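Local coordinates for protein serine hydrolase CCSP0084 (Cycloclasticus sp. P1, PDB 4I3F) that probably hydrolyses esters and carbon-carbon bonds of meta-cleavage products as a serine hydrolase of the alpha/beta hydrolase fold, at residues 61-64 / 65-68; 105-108 / 109-112; 124-127 / 128-132; 252-255 / 256-260; 293-297 / 298-302. All coordinates share one frame; numbering follows the deposited sequence.

Contacts 1 to 5 follow one another along the chain, each a local contact. Contact 3, centred about 5 Å from the centre of the chain, starts at the end of sheet strand 119-124 and carries the probable nucleophile elbow into helix 126-137; the others lie on helices and loops around the mixed sheet. Contact 1 touches contact 3 through a probable hydrogen bond of Asn-62 to Asn-124 and packing of Trp-63 on Asn-124. Contacts 2 and 4 do not touch it; they lie on opposite sides of the chain's centre, their own centres about 28 Å apart. Contact 5, at the end of helix 286-298, is the most peripheral, about 20 Å from the chain centre.

Contact 1 of 5, residues 61-64 / 65-68; sequences SNWQ and YALP
The backbone passes from helix 59-63 into helix 66-70 through a tight turn, with the CA atoms of Trp-63 and Ala-66 5.2 Å apart and Leu-67 N donating to Trp-63 O at 3.0 Å. This bond is fairly straight, 161° at the hydrogen. A water adds a second tie by donating to Asn-62 O and accepting from Ala-66 N, and Asn-62 O is also reached by the side-chain amide of Gln-282.

On the outer side, Gln-64 and Tyr-65 lie alongside each other and point the same way. CG of Gln-64 sits over one face of the Tyr-65 ring, 3.9 Å from the ring centroid, in a CH-pi contact, and the amide plane continues stacked above the ring at only 13° to it. Gln-64 gets there with CG lodged between its own backbone N and carbonyl carbon (chi1 66°), after which the chain runs out extended above the tyrosine. Lys-286 makes a cation-pi contact with the same ring.

The inner side is apolar. The CE3 corner of the Trp-63 indole meets the Ala-66 methyl obliquely at 4.1 Å, and Trp-63 CB packs on CG of Leu-67 in one of the two conformers modelled for that leucine. Both Trp-63 and Leu-67 also rest on Leu-49 of strand 46-50.

The turn thus separates two chemistries: greasy atoms face the sheet, while a polar amide flattened against an aromatic ring faces outward, and a main-chain bond and a water tie the two halves.

Contact 2 of 5, residues 105-108 / 109-112; sequences QQQI and DLLD
Gln-105 and Asp-109 pair across one turn of helix 96-113, an i to i+4 contact on an alpha helix that packs against the central sheet of the alpha/beta hydrolase fold. Gln-105 NE2 donates to Asp-109 OD1 at 2.9 Å, nearly straight at 163°. The oxygen lies in the plane of the glutamine amide, whereas the donor comes from above the carboxylate plane, and the two flat groups are turned 48° from each other. Gln-105 starts with CG opposite its backbone N (chi1 -168°) and then bends at chi2, which turns the amide along the helix toward the aspartate one turn on. The main chain runs beneath this pair: Asp-109 N donates to Gln-105 O at 2.8 Å, an i to i+4 bond that keeps the two residues one turn apart.

The next bonds of the helix follow the same spacing, with Leu-110 N reaching Gln-106 O, Leu-111 N reaching Gln-107 O and Asp-112 N reaching Ile-108 O. Ile-108 and Asp-112 lie side by side, CG2 and OD2 3.9 Å apart; the other oxygen of this carboxylate, OD1, forms a salt bridge with Arg-141. The Ile-108 side chain, itself about 6 Å from the bound sodium ion, rests on the metal's ligand His-138.

Farther out, Gln-106 points from another side of the helix, where OE1 accepts from the backbone N of Ala-82 and NE2 donates to Asp-80 O and Thr-34 OG1. Gln-107 bends at chi2 beside Leu-110, against Leu-48 and Leu-50; its buried OE1 has no polar partner in the model, and Leu-110 CD2 lies 3.7 Å from it.

Contact 3 of 5, residues 124-127 / 128-132; sequences NSMG and GGVTL
Gly-127 O is held from both faces of its carbonyl plane by Thr-131, whose N and OG1 donate to it at 2.9 Å and 2.8 Å respectively. The OG1 arm exists because the hydroxyl lies beside the backbone N of Thr-131, opposite its carbonyl carbon (chi1 -63°), folding it back along the helix axis.

This is the tight half of the contact. Gly-127, Gly-128 and Gly-129 bring no side chains, and the first helical turn is held by backbone bonds: Gly-129 N bonds to Ser-125 O at 2.9 Å, Val-130 N to Met-126 O at 2.9 Å, and Gly-128 N makes only weak bonds to Asn-124 O and Ser-125 O. Ser-125 just before the helix has phi 50° and psi -115°, the strained conformation of a nucleophile elbow; with the Gly-X-Ser-X-Gly pattern, this is consistent with Ser-125 being the nucleophile, as in other alpha/beta hydrolases.

The looser half is apolar and equally buried. Met-126 and Val-130 lie alongside each other on one flank, where, in one of the two conformers modelled for the methionine, the bend at chi2 puts SD beside CG2 of Val-130. Trp-103 of helix 96-113 touches both residues.

Around them, the elbow links strand 119-124 to helix 126-137 in a beta-alpha-beta unit with strand 142-148. Asn-124 ND2 bonds to Asn-62 OD1, the Ser-125 side chain touches His-279, Thr-131 and Val-130 lie on Leu-50 of strand 46-50, and Thr-131 and Leu-132 lie on Leu-147 of strand 142-148.

Contact 4 of 5, residues 252-255 / 256-260; sequences FFIP and LNNAY
The backbone N of Asn-258 donates to Pro-255 O at 3.0 Å, a bond that bends little, at 156°, although its donor stands well above the carbonyl plane, 51° out of it. The side chain of the same asparagine turns toward the same oxygen. Its CG stands beside its own backbone N, opposite the carbonyl carbon (chi1 -71°), which folds the amide back over the preceding residues and puts ND2 on the same face of the Pro-255 carbonyl plane as the backbone donor. At 2.6 Å, the approach of Asn-258 ND2 to Pro-255 O is too short to be taken at face value, and ND2 also crowds Pro-255 CD, so the placing of this amide is doubtful.

The backbone bond lies at the entry to helix 257-265, after the loop that leaves the C-terminal end of strand 243-248 in the alpha/beta hydrolase fold. Ala-259 N then donates to Leu-256 O. The Ile-254 methyl CG2 lies across the Asn-258 side chain, the two side chains crossing at about a right angle. Ile-254 also reaches the probable nucleophile elbow and His-279, and its O accepts from His-247 NE2. Leu-256 packs on His-247 and Val-273, between strands 243-248 and 269-274.

Contact 5 of 5, residues 293-297 / 298-302; sequences TKLFF and DGMFD
Lys-294 opens the contact with a salt bridge to Asp-298 one turn on, NZ to OD2 at 2.6 Å, approaching on the syn lone pair of that oxygen. Its chain runs out extended and turns only at chi4 (-81°), which brings the ammonium round to the carboxylate; Asp-298 N returns a backbone bond to Lys-294 O. OD1 of the same aspartate is taken by the Tyr-74 hydroxyl.

Leu-295 O receives Met-300 N at 2.9 Å, and Phe-296 O receives Gly-299 N at 3.1 Å. With the positive phi of Gly-299 (104°), these bonds make a Schellman motif, which ends the helix before a type I turn from Gly-299 to Asp-302. Leu-295 CD2 packs on Met-300 CG at 3.7 Å, while its CB meets the Phe-301 ring obliquely. Phe-301 CD2 packs on CA and CB of Phe-296, near the plane of the Phe-296 ring, and Phe-296 O also accepts from a water that accepts in turn from Phe-301 N and donates to Asp-302 OD1.

Phe-297 stacks on His-120. Both Phe-296 and Phe-297 lie on Lys-144 and Val-146 of strand 142-148, Asp-302 OD1 bridges to Lys-144 NZ, and Lys-294 rests on Phe-69 and Leu-70 of helix 66-70.

Contact 1 of 5, residues 61-64 / 65-68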
# COMPACT_ATOMS: atom_id res chain seq x y z
N SER A 61 -8.58 -2.37 5.96
CA SER A 61 -9.19 -3.07 4.82
C SER A 61 -8.12 -3.87 4.07
O SER A 61 -8.41 -4.94 3.52
CB SER A 61 -9.92 -2.12 3.87
OG SER A 61 -9.01 -1.25 3.22
N ASN A 62 -6.90 -3.36 4.08
CA ASN A 62 -5.77 -4.04 3.46
C ASN A 62 -5.16 -5.11 4.35
O ASN A 62 -4.87 -6.21 3.90
CB ASN A 62 -4.67 -3.04 3.12
CG ASN A 62 -4.89 -2.33 1.82
OD1 ASN A 62 -3.99 -2.25 0.98
ND2 ASN A 62 -6.09 -1.78 1.64
N TRP A 63 -4.95 -4.77 5.62
CA TRP A 63 -4.04 -5.54 6.46
C TRP A 63 -4.69 -6.34 7.59
O TRP A 63 -3.97 -6.91 8.42
CB TRP A 63 -2.91 -4.64 7.00
CG TRP A 63 -2.16 -3.90 5.93
CD1 TRP A 63 -2.04 -2.54 5.80
CD2 TRP A 63 -1.45 -4.47 4.82
NE1 TRP A 63 -1.29 -2.24 4.69
CE2 TRP A 63 -0.91 -3.40 4.07
CE3 TRP A 63 -1.21 -5.78 4.40
CZ2 TRP A 63 -0.15 -3.60 2.91
CZ3 TRP A 63 -0.45 -5.98 3.25
CH2 TRP A 63 0.07 -4.90 2.52
N GLN A 64 -6.01 -6.41 7.63
CA GLN A 64 -6.67 -7.08 8.75
C GLN A 64 -6.34 -8.57 8.88
O GLN A 64 -6.50 -9.15 9.95
CB GLN A 64 -8.19 -6.89 8.71
CG GLN A 64 -8.88 -7.55 7.53
CD GLN A 64 -10.37 -7.72 7.77
OE1 GLN A 64 -10.78 -8.28 8.79
NE2 GLN A 64 -11.18 -7.23 6.85
N TYR A 65 -5.87 -9.19 7.81
CA TYR A 65 -5.51 -10.61 7.87
C TYR A 65 -4.03 -10.81 8.18
O TYR A 65 -3.65 -11.80 8.82
CB TYR A 65 -5.86 -11.29 6.56
CG TYR A 65 -7.32 -11.20 6.25
CD1 TYR A 65 -7.79 -10.35 5.25
CD2 TYR A 65 -8.24 -11.92 6.99
CE1 TYR A 65 -9.13 -10.25 4.98
CE2 TYR A 65 -9.59 -11.82 6.73
CZ TYR A 65 -10.03 -10.99 5.73
OH TYR A 65 -11.38 -10.90 5.47
N ALA A 66 -3.21 -9.89 7.71
CA ALA A 66 -1.77 -9.97 7.89
C ALA A 66 -1.35 -9.59 9.30
O ALA A 66 -0.42 -10.17 9.85
CB ALA A 66 -1.08 -9.07 6.89
N LEU A 67 -2.04 -8.61 9.88
CA LEU A 67 -1.68 -8.08 11.21
C LEU A 67 -1.65 -9.13 12.32
O LEU A 67 -0.64 -9.24 13.02
CB LEU A 67 -2.58 -6.90 11.61
CG LEU A 67 -2.40 -5.56 10.90
CD1 LEU A 67 -3.40 -4.57 11.44
CD2 LEU A 67 -0.99 -5.04 11.05
N PRO A 68 -2.74 -9.90 12.51
CA PRO A 68 -2.71 -10.88 13.61
C PRO A 68 -1.64 -11.92 13.40
O PRO A 68 -1.03 -12.38 14.37
CB PRO A 68 -4.09 -11.57 13.51
CG PRO A 68 -4.95 -10.61 12.79
CD PRO A 68 -4.04 -9.93 11.81
O HOH W 1 -4.36 -8.60 5.25

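Contact 2 of 5, residues 105-108 / 109-112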
# COMPACT_ATOMS: atom_id res chain seq x y z
N GLN A 105 7.01 11.89 4.26
CA GLN A 105 7.26 12.55 5.54
C GLN A 105 6.34 12.01 6.64
O GLN A 105 6.75 11.93 7.81
CB GLN A 105 7.13 14.08 5.42
CG GLN A 105 7.65 14.83 6.64
CD GLN A 105 9.13 14.57 6.90
OE1 GLN A 105 9.95 14.69 5.99
NE2 GLN A 105 9.47 14.23 8.14
N GLN A 106 5.12 11.64 6.28
CA GLN A 106 4.21 11.05 7.26
C GLN A 106 4.81 9.82 7.94
O GLN A 106 4.71 9.66 9.16
CB GLN A 106 2.87 10.67 6.60
CG GLN A 106 1.90 9.98 7.58
CD GLN A 106 0.68 9.41 6.90
OE1 GLN A 106 0.68 9.17 5.69
NE2 GLN A 106 -0.38 9.19 7.68
N GLN A 107 5.45 8.95 7.16
CA GLN A 107 5.97 7.72 7.75
C GLN A 107 7.19 7.99 8.61
O GLN A 107 7.39 7.33 9.63
CB GLN A 107 6.29 6.68 6.66
CG GLN A 107 5.10 6.34 5.75
CD GLN A 107 3.80 6.19 6.52
OE1 GLN A 107 3.75 5.55 7.56
NE2 GLN A 107 2.74 6.79 6.01
N ILE A 108 8.02 8.95 8.20
CA ILE A 108 9.16 9.36 9.01
C ILE A 108 8.67 9.98 10.32
O ILE A 108 9.19 9.66 11.40
CB ILE A 108 10.06 10.35 8.27
CG1 ILE A 108 10.63 9.70 7.00
CG2 ILE A 108 11.20 10.83 9.17
CD1 ILE A 108 11.43 8.45 7.28
N ASP A 109 7.67 10.86 10.23
CA ASP A 109 7.08 11.48 11.41
C ASP A 109 6.44 10.44 12.33
O ASP A 109 6.45 10.61 13.55
CB ASP A 109 6.04 12.53 11.02
CG ASP A 109 6.66 13.77 10.39
OD1 ASP A 109 7.89 13.98 10.55
OD2 ASP A 109 5.91 14.53 9.74
N LEU A 110 5.88 9.39 11.75
CA LEU A 110 5.29 8.30 12.54
C LEU A 110 6.38 7.52 13.29
O LEU A 110 6.26 7.29 14.49
CB LEU A 110 4.49 7.35 11.64
CG LEU A 110 3.87 6.10 12.27
CD1 LEU A 110 2.93 6.47 13.40
CD2 LEU A 110 3.13 5.26 11.22
N LEU A 111 7.43 7.11 12.58
CA LEU A 111 8.52 6.39 13.21
C LEU A 111 9.19 7.22 14.30
O LEU A 111 9.56 6.70 15.36
CB LEU A 111 9.55 5.93 12.17
CG LEU A 111 9.07 4.92 11.13
CD1 LEU A 111 10.17 4.62 10.12
CD2 LEU A 111 8.59 3.63 11.79
N ASP A 112 9.34 8.53 14.07
CA ASP A 112 9.94 9.40 15.06
C ASP A 112 9.05 9.48 16.31
O ASP A 112 9.53 9.46 17.44
CB ASP A 112 10.16 10.80 14.50
CG ASP A 112 11.33 10.88 13.53
OD1 ASP A 112 12.09 9.89 13.40
OD2 ASP A 112 11.49 11.96 12.91

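Contact 3 of 5, residues 124-127 / 128-132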
# COMPACT_ATOMS: atom_id res chain seq x y z
N ASN A 124 1.70 -1.96 -0.44
CA ASN A 124 0.80 -2.35 -1.52
C ASN A 124 0.59 -1.19 -2.48
O ASN A 124 0.20 -0.11 -2.05
CB ASN A 124 -0.56 -2.78 -0.94
CG ASN A 124 -1.67 -2.85 -2.00
OD1 ASN A 124 -1.42 -2.94 -3.20
ND2 ASN A 124 -2.92 -2.83 -1.54
N SER A 125 0.81 -1.43 -3.78
CA SER A 125 0.47 -0.45 -4.81
C SER A 125 1.03 0.93 -4.49
O SER A 125 2.24 1.13 -4.43
CB SER A 125 -1.05 -0.37 -5.00
OG SER A 125 -1.41 0.63 -5.92
N MET A 126 0.13 1.88 -4.27
CA MET A 126 0.51 3.22 -3.87
C MET A 126 1.44 3.19 -2.67
O MET A 126 2.46 3.88 -2.65
CB MET A 126 -0.72 4.07 -3.56
CG MET A 126 -0.40 5.49 -3.08
SD MET A 126 -0.12 5.62 -1.31
CE MET A 126 -1.68 5.05 -0.65
N GLY A 127 1.10 2.37 -1.68
CA GLY A 127 1.94 2.20 -0.49
C GLY A 127 3.30 1.60 -0.81
O GLY A 127 4.29 1.89 -0.12
N GLY A 128 3.37 0.77 -1.84
CA GLY A 128 4.63 0.24 -2.32
C GLY A 128 5.45 1.33 -2.99
O GLY A 128 6.69 1.35 -2.89
N GLY A 129 4.77 2.23 -3.69
CA GLY A 129 5.45 3.39 -4.26
C GLY A 129 6.04 4.27 -3.18
O GLY A 129 7.20 4.70 -3.26
N VAL A 130 5.24 4.56 -2.16
CA VAL A 130 5.72 5.33 -1.01
C VAL A 130 6.91 4.62 -0.37
O VAL A 130 7.89 5.27 0.02
CB VAL A 130 4.59 5.57 0.03
CG1 VAL A 130 5.13 6.28 1.26
CG2 VAL A 130 3.46 6.39 -0.59
N THR A 131 6.84 3.29 -0.28
CA THR A 131 7.95 2.51 0.25
C THR A 131 9.22 2.75 -0.55
O THR A 131 10.29 2.98 0.02
CB THR A 131 7.64 1.00 0.27
OG1 THR A 131 6.53 0.76 1.15
CG2 THR A 131 8.84 0.21 0.74
N LEU A 132 9.12 2.69 -1.88
CA LEU A 132 10.29 2.91 -2.72
C LEU A 132 10.90 4.29 -2.50
O LEU A 132 12.12 4.43 -2.42
CB LEU A 132 9.93 2.71 -4.20
CG LEU A 132 9.79 1.24 -4.60
CD1 LEU A 132 9.23 1.15 -6.01
CD2 LEU A 132 11.14 0.55 -4.55

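Contact 4 of 5, residues 252-255 / 256-260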
# COMPACT_ATOMS: atom_id res chain seq x y z
N PHE A 252 -4.99 -6.69 -12.45
CA PHE A 252 -5.80 -5.89 -13.36
C PHE A 252 -5.50 -4.39 -13.24
O PHE A 252 -6.00 -3.60 -14.04
CB PHE A 252 -7.29 -6.17 -13.05
CG PHE A 252 -8.28 -5.52 -14.00
CD1 PHE A 252 -8.45 -6.00 -15.30
CD2 PHE A 252 -9.08 -4.47 -13.57
CE1 PHE A 252 -9.39 -5.42 -16.16
CE2 PHE A 252 -10.02 -3.88 -14.42
CZ PHE A 252 -10.17 -4.37 -15.72
N PHE A 253 -4.69 -4.02 -12.26
CA PHE A 253 -4.43 -2.61 -11.95
C PHE A 253 -2.98 -2.21 -12.27
O PHE A 253 -2.73 -1.22 -12.95
CB PHE A 253 -4.76 -2.32 -10.47
CG PHE A 253 -6.23 -2.43 -10.16
CD1 PHE A 253 -7.01 -1.29 -10.03
CD2 PHE A 253 -6.84 -3.67 -10.02
CE1 PHE A 253 -8.38 -1.38 -9.76
CE2 PHE A 253 -8.21 -3.78 -9.75
CZ PHE A 253 -8.98 -2.63 -9.62
N ILE A 254 -2.03 -2.99 -11.75
CA ILE A 254 -0.61 -2.73 -11.97
C ILE A 254 -0.07 -3.88 -12.81
O ILE A 254 -0.16 -5.02 -12.40
CB ILE A 254 0.18 -2.69 -10.65
CG1 ILE A 254 -0.52 -1.81 -9.61
CG2 ILE A 254 1.63 -2.20 -10.91
CD1 ILE A 254 -0.74 -0.37 -10.07
N PRO A 255 0.50 -3.59 -13.99
CA PRO A 255 0.95 -4.66 -14.89
C PRO A 255 2.07 -5.47 -14.27
O PRO A 255 2.91 -4.93 -13.55
CB PRO A 255 1.45 -3.90 -16.11
CG PRO A 255 0.80 -2.55 -16.04
CD PRO A 255 0.69 -2.25 -14.58
N LEU A 256 2.08 -6.78 -14.52
CA LEU A 256 3.12 -7.66 -14.00
C LEU A 256 4.50 -7.19 -14.46
O LEU A 256 5.48 -7.38 -13.74
CB LEU A 256 2.87 -9.08 -14.51
CG LEU A 256 3.91 -10.16 -14.19
CD1 LEU A 256 4.03 -10.33 -12.69
CD2 LEU A 256 3.50 -11.47 -14.84
N ASN A 257 4.57 -6.59 -15.65
CA ASN A 257 5.86 -6.08 -16.15
C ASN A 257 6.53 -5.09 -15.20
O ASN A 257 7.75 -4.93 -15.23
CB ASN A 257 5.71 -5.44 -17.53
CG ASN A 257 5.53 -6.46 -18.64
OD1 ASN A 257 5.86 -7.64 -18.47
ND2 ASN A 257 5.03 -6.01 -19.78
N ASN A 258 5.77 -4.44 -14.33
CA ASN A 258 6.38 -3.52 -13.35
C ASN A 258 7.24 -4.22 -12.38
O ASN A 258 8.22 -3.74 -11.98
CB ASN A 258 5.38 -2.89 -12.46
CG ASN A 258 4.64 -1.98 -13.15
OD1 ASN A 258 5.15 -1.00 -13.37
ND2 ASN A 258 3.54 -2.42 -13.81
N ALA A 259 6.79 -5.39 -11.99
CA ALA A 259 7.59 -6.14 -11.03
C ALA A 259 8.90 -6.54 -11.69
O ALA A 259 9.97 -6.45 -11.07
CB ALA A 259 6.83 -7.37 -10.53
N TYR A 260 8.82 -6.99 -12.93
CA TYR A 260 10.02 -7.37 -13.68
C TYR A 260 10.97 -6.18 -13.86
O TYR A 260 12.19 -6.34 -13.81
CB TYR A 260 9.63 -7.90 -15.05
CG TYR A 260 8.82 -9.18 -15.05
CD1 TYR A 260 8.18 -9.60 -16.21
CD2 TYR A 260 8.71 -9.98 -13.92
CE1 TYR A 260 7.45 -10.77 -16.24
CE2 TYR A 260 7.96 -11.15 -13.95
CZ TYR A 260 7.34 -11.54 -15.11
OH TYR A 260 6.62 -12.72 -15.14

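Contact 5 of 5, residues 293-297 / 298-302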
# COMPACT_ATOMS: atom_id res chain seq x y z
N THR A 293 5.77 -13.53 3.37
CA THR A 293 6.19 -12.26 3.96
C THR A 293 6.90 -12.47 5.29
O THR A 293 8.00 -11.93 5.50
CB THR A 293 4.98 -11.32 4.11
OG1 THR A 293 4.46 -11.02 2.81
CG2 THR A 293 5.35 -10.02 4.83
N LYS A 294 6.29 -13.25 6.17
CA LYS A 294 6.88 -13.53 7.47
C LYS A 294 8.22 -14.23 7.35
O LYS A 294 9.21 -13.81 7.97
CB LYS A 294 5.94 -14.37 8.33
CG LYS A 294 6.51 -14.67 9.71
CD LYS A 294 5.75 -15.79 10.43
CE LYS A 294 6.35 -16.08 11.80
NZ LYS A 294 7.55 -16.95 11.75
N LEU A 295 8.26 -15.28 6.54
CA LEU A 295 9.50 -16.04 6.38
C LEU A 295 10.59 -15.20 5.75
O LEU A 295 11.77 -15.40 6.04
CB LEU A 295 9.24 -17.31 5.56
CG LEU A 295 8.28 -18.31 6.20
CD1 LEU A 295 7.84 -19.34 5.17
CD2 LEU A 295 8.89 -18.99 7.41
N PHE A 296 10.22 -14.25 4.89
CA PHE A 296 11.21 -13.35 4.32
C PHE A 296 11.82 -12.48 5.43
O PHE A 296 13.04 -12.38 5.54
CB PHE A 296 10.61 -12.49 3.21
CG PHE A 296 11.58 -11.48 2.63
CD1 PHE A 296 12.66 -11.90 1.86
CD2 PHE A 296 11.42 -10.13 2.88
CE1 PHE A 296 13.55 -10.97 1.35
CE2 PHE A 296 12.32 -9.20 2.37
CZ PHE A 296 13.38 -9.62 1.61
N PHE A 297 10.98 -11.86 6.25
CA PHE A 297 11.49 -11.04 7.35
C PHE A 297 12.24 -11.90 8.37
O PHE A 297 13.17 -11.42 9.03
CB PHE A 297 10.35 -10.25 8.02
CG PHE A 297 9.80 -9.12 7.17
CD1 PHE A 297 10.64 -8.31 6.42
CD2 PHE A 297 8.43 -8.88 7.12
CE1 PHE A 297 10.12 -7.27 5.64
CE2 PHE A 297 7.91 -7.85 6.36
CZ PHE A 297 8.76 -7.04 5.61
N ASP A 298 11.85 -13.17 8.50
CA ASP A 298 12.52 -14.08 9.42
C ASP A 298 13.94 -14.40 8.97
O ASP A 298 14.77 -14.79 9.78
CB ASP A 298 11.75 -15.41 9.56
CG ASP A 298 10.48 -15.29 10.41
OD1 ASP A 298 10.24 -14.24 11.05
OD2 ASP A 298 9.73 -16.29 10.45
N GLY A 299 14.20 -14.26 7.67
CA GLY A 299 15.53 -14.54 7.14
C GLY A 299 15.62 -15.87 6.42
O GLY A 299 16.71 -16.33 6.09
N MET A 300 14.47 -16.50 6.17
CA MET A 300 14.49 -17.82 5.55
C MET A 300 15.02 -17.80 4.13
O MET A 300 15.52 -18.82 3.62
CB MET A 300 13.10 -18.45 5.56
CG MET A 300 12.50 -18.70 6.93
SD MET A 300 13.36 -19.96 7.89
CE MET A 300 14.01 -21.02 6.60
N PHE A 301 14.92 -16.65 3.47
CA PHE A 301 15.33 -16.56 2.08
C PHE A 301 16.56 -15.68 1.91
O PHE A 301 16.83 -15.20 0.81
CB PHE A 301 14.16 -16.08 1.21
CG PHE A 301 12.91 -16.89 1.40
CD1 PHE A 301 12.95 -18.27 1.27
CD2 PHE A 301 11.72 -16.29 1.77
CE1 PHE A 301 11.81 -19.04 1.47
CE2 PHE A 301 10.57 -17.05 1.97
CZ PHE A 301 10.62 -18.43 1.82
N ASP A 302 17.31 -15.51 3.00
CA ASP A 302 18.59 -14.81 2.97
C ASP A 302 19.63 -15.53 2.12
O ASP A 302 19.54 -16.74 1.90
CB ASP A 302 19.17 -14.68 4.38
CG ASP A 302 18.41 -13.70 5.25
OD1 ASP A 302 17.46 -13.06 4.76
OD2 ASP A 302 18.79 -13.57 6.44
O HOH W 2 14.76 -13.96 3.97